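Local atomic coordinates of mRNA transport regulator MTR2 (Candida albicans, PDB entry 1Q42), a protein that takes part in the export of mRNA from the nucleus to the cytoplasm and interacts with the export factor Mex67. Residues C87-Q90 with F91-W95. Sequence-based numbering, arbitrary orientation.
Sequences CKLQ and FQKKW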
ATOM      1  N   CYS A  87      10.659  -9.269  -1.874  1.00 24.54           N
ATOM      2  CA  CYS A  87       9.817  -8.348  -2.614  1.00 23.75           C
ATOM      3  C   CYS A  87       9.126  -7.339  -1.725  1.00 22.27           C
ATOM      4  O   CYS A  87       8.958  -6.203  -2.130  1.00 21.59           O
ATOM      5  CB  CYS A  87       8.798  -9.124  -3.434  1.00 24.11           C
ATOM      6  SG  CYS A  87       9.612  -9.946  -4.833  1.00 29.41           S
ATOM      7  N   LYS A  88       8.695  -7.752  -0.535  1.00 21.18           N
ATOM      8  CA  LYS A  88       8.016  -6.817   0.370  1.00 20.81           C
ATOM      9  C   LYS A  88       8.948  -5.666   0.722  1.00 20.19           C
ATOM     10  O   LYS A  88       8.563  -4.486   0.698  1.00 19.81           O
ATOM     11  CB  LYS A  88       7.588  -7.523   1.651  1.00 21.16           C
ATOM     12  CG  LYS A  88       6.943  -6.602   2.667  1.00 21.97           C
ATOM     13  CD  LYS A  88       6.274  -7.392   3.769  1.00 21.25           C
ATOM     14  CE  LYS A  88       5.575  -6.479   4.781  1.00 23.03           C
ATOM     15  NZ  LYS A  88       5.051  -7.261   5.943  1.00 22.89           N
ATOM     16  N   LEU A  89      10.182  -6.010   1.043  1.00 20.24           N
ATOM     17  CA  LEU A  89      11.173  -4.994   1.436  1.00 20.80           C
ATOM     18  C   LEU A  89      11.476  -4.046   0.304  1.00 20.23           C
ATOM     19  O   LEU A  89      11.517  -2.834   0.496  1.00 20.69           O
ATOM     20  CB  LEU A  89      12.459  -5.663   1.925  1.00 21.21           C
ATOM     21  CG  LEU A  89      13.628  -4.765   2.339  1.00 23.48           C
ATOM     22  CD1 LEU A  89      13.176  -3.670   3.308  1.00 24.95           C
ATOM     23  CD2 LEU A  89      14.734  -5.612   2.962  1.00 27.37           C
ATOM     24  N   GLN A  90      11.693  -4.580  -0.891  1.00 19.74           N
ATOM     25  CA  GLN A  90      11.911  -3.733  -2.052  1.00 19.29           C
ATOM     26  C   GLN A  90      10.728  -2.791  -2.302  1.00 18.81           C
ATOM     27  O   GLN A  90      10.933  -1.627  -2.635  1.00 19.17           O
ATOM     28  CB  GLN A  90      12.179  -4.562  -3.294  1.00 20.11           C
ATOM     29  CG  GLN A  90      13.543  -5.168  -3.320  1.00 19.89           C
ATOM     30  CD  GLN A  90      13.787  -5.910  -4.591  1.00 20.55           C
ATOM     31  OE1 GLN A  90      13.754  -5.332  -5.673  1.00 22.17           O
ATOM     32  NE2 GLN A  90      13.975  -7.202  -4.477  1.00 20.91           N
ATOM     33  N   PHE A  91       9.501  -3.293  -2.147  1.00 17.93           N
ATOM     34  CA  PHE A  91       8.318  -2.433  -2.306  1.00 17.91           C
ATOM     35  C   PHE A  91       8.316  -1.320  -1.277  1.00 18.46           C
ATOM     36  O   PHE A  91       8.032  -0.153  -1.604  1.00 18.80           O
ATOM     37  CB  PHE A  91       6.997  -3.195  -2.208  1.00 17.28           C
ATOM     38  CG  PHE A  91       5.812  -2.292  -2.150  1.00 16.73           C
ATOM     39  CD1 PHE A  91       5.327  -1.710  -3.305  1.00 17.26           C
ATOM     40  CD2 PHE A  91       5.229  -1.967  -0.941  1.00 17.99           C
ATOM     41  CE1 PHE A  91       4.267  -0.822  -3.258  1.00 18.29           C
ATOM     42  CE2 PHE A  91       4.173  -1.073  -0.895  1.00 16.73           C
ATOM     43  CZ  PHE A  91       3.698  -0.513  -2.055  1.00 15.81           C
ATOM     44  N   GLN A  92       8.633  -1.658  -0.034  1.00 19.12           N
ATOM     45  CA  GLN A  92       8.600  -0.649   1.029  1.00 19.77           C
ATOM     46  C   GLN A  92       9.628   0.437   0.763  1.00 19.95           C
ATOM     47  O   GLN A  92       9.357   1.626   0.979  1.00 19.77           O
ATOM     48  CB  GLN A  92       8.845  -1.283   2.396  1.00 20.51           C
ATOM     49  CG  GLN A  92       7.616  -1.978   2.954  1.00 20.93           C
ATOM     50  CD  GLN A  92       7.883  -2.874   4.152  1.00 22.29           C
ATOM     51  OE1 GLN A  92       9.019  -3.262   4.421  1.00 23.50           O
ATOM     52  NE2 GLN A  92       6.817  -3.201   4.888  1.00 22.61           N
ATOM     53  N   LYS A  93      10.789   0.042   0.253  1.00 20.27           N
ATOM     54  CA  LYS A  93      11.847   1.014  -0.061  1.00 21.45           C
ATOM     55  C   LYS A  93      11.442   1.924  -1.231  1.00 21.03           C
ATOM     56  O   LYS A  93      11.801   3.109  -1.274  1.00 21.67           O
ATOM     57  CB  LYS A  93      13.144   0.286  -0.386  1.00 22.02           C
ATOM     58  CG  LYS A  93      13.831  -0.312   0.815  1.00 24.23           C
ATOM     59  CD  LYS A  93      15.149  -0.986   0.411  1.00 28.08           C
ATOM     60  CE  LYS A  93      16.360  -0.132   0.689  1.00 30.00           C
ATOM     61  NZ  LYS A  93      17.611  -0.958   0.788  1.00 30.46           N
ATOM     62  N   LYS A  94      10.684   1.372  -2.172  1.00 21.38           N
ATOM     63  CA  LYS A  94      10.201   2.123  -3.324  1.00 21.76           C
ATOM     64  C   LYS A  94       9.132   3.093  -2.888  1.00 20.86           C
ATOM     65  O   LYS A  94       9.133   4.254  -3.294  1.00 20.75           O
ATOM     66  CB  LYS A  94       9.597   1.190  -4.382  1.00 22.74           C
ATOM     67  CG  LYS A  94      10.620   0.578  -5.319  1.00 26.87           C
ATOM     68  CD  LYS A  94       9.983  -0.502  -6.199  1.00 32.38           C
ATOM     69  CE  LYS A  94      10.404  -0.361  -7.650  1.00 35.59           C
ATOM     70  NZ  LYS A  94      11.808  -0.800  -7.858  1.00 37.59           N
ATOM     71  N   TRP A  95       8.186   2.593  -2.101  1.00 20.46           N
ATOM     72  CA  TRP A  95       7.013   3.398  -1.683  1.00 19.95           C
ATOM     73  C   TRP A  95       7.435   4.525  -0.750  1.00 20.96           C
ATOM     74  O   TRP A  95       6.880   5.638  -0.793  1.00 20.67           O
ATOM     75  CB  TRP A  95       5.925   2.502  -1.037  1.00 20.18           C
ATOM     76  CG  TRP A  95       4.654   3.239  -0.816  1.00 17.73           C
ATOM     77  CD1 TRP A  95       4.160   3.700   0.368  1.00 16.64           C
ATOM     78  CD2 TRP A  95       3.735   3.670  -1.829  1.00 18.58           C
ATOM     79  NE1 TRP A  95       2.994   4.403   0.152  1.00 18.72           N
ATOM     80  CE2 TRP A  95       2.703   4.385  -1.185  1.00 18.35           C
ATOM     81  CE3 TRP A  95       3.667   3.504  -3.220  1.00 20.51           C
ATOM     82  CZ2 TRP A  95       1.615   4.939  -1.879  1.00 19.52           C
ATOM     83  CZ3 TRP A  95       2.587   4.060  -3.912  1.00 20.89           C
ATOM     84  CH2 TRP A  95       1.575   4.765  -3.240  1.00 19.81           C
TER
HETATM   85  O   HOH W   1      13.683  -2.668  -5.922  1.00 36.55           O
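A trans chi1 of 177° and a fully extended chain carry K88 NZ outward from helix 87-96, while chi1 of -79° in Q92 turns CG back beside that residue's own N, so that Q92 leans toward K88 over the preceding turn. The two side chains cross obliquely one helical turn apart in this NTF2-like fold, K88 CE lying 3.5 Å from Q92 NE2. Their polar ends are held by different partners: K88 NZ forms a salt bridge with E181 and bonds to the carbonyls of S64 and L66, and Q92 NE2 donates to L62 O. The pair thereby joins the helix to residues 62-66, reaching strand 66-67, and through E181 to the start of strand 183-192.

Regular i to i+4 bonds carry the backbone through this turn, among them Q92 N to K88 O at 2.9 Å. On the side facing the sheet, F91 packs against I72 and V74 of strand 70-74, and the F91 ring has W95 CB over one face, near the ring's margin, 3.8 Å from its plane.

On the more exposed side, polar ends are held by the chain before the helix and by water. K93 CG rests 3.4 Å from L89 O, and K93 NZ pairs with E85. Q90 NE2 donates to the carbonyls of I80 and E85, while Q90 OE1 accepts a 2.7 Å bond from a water, which in turn accepts a weak one from K94 NZ at 3.3 Å.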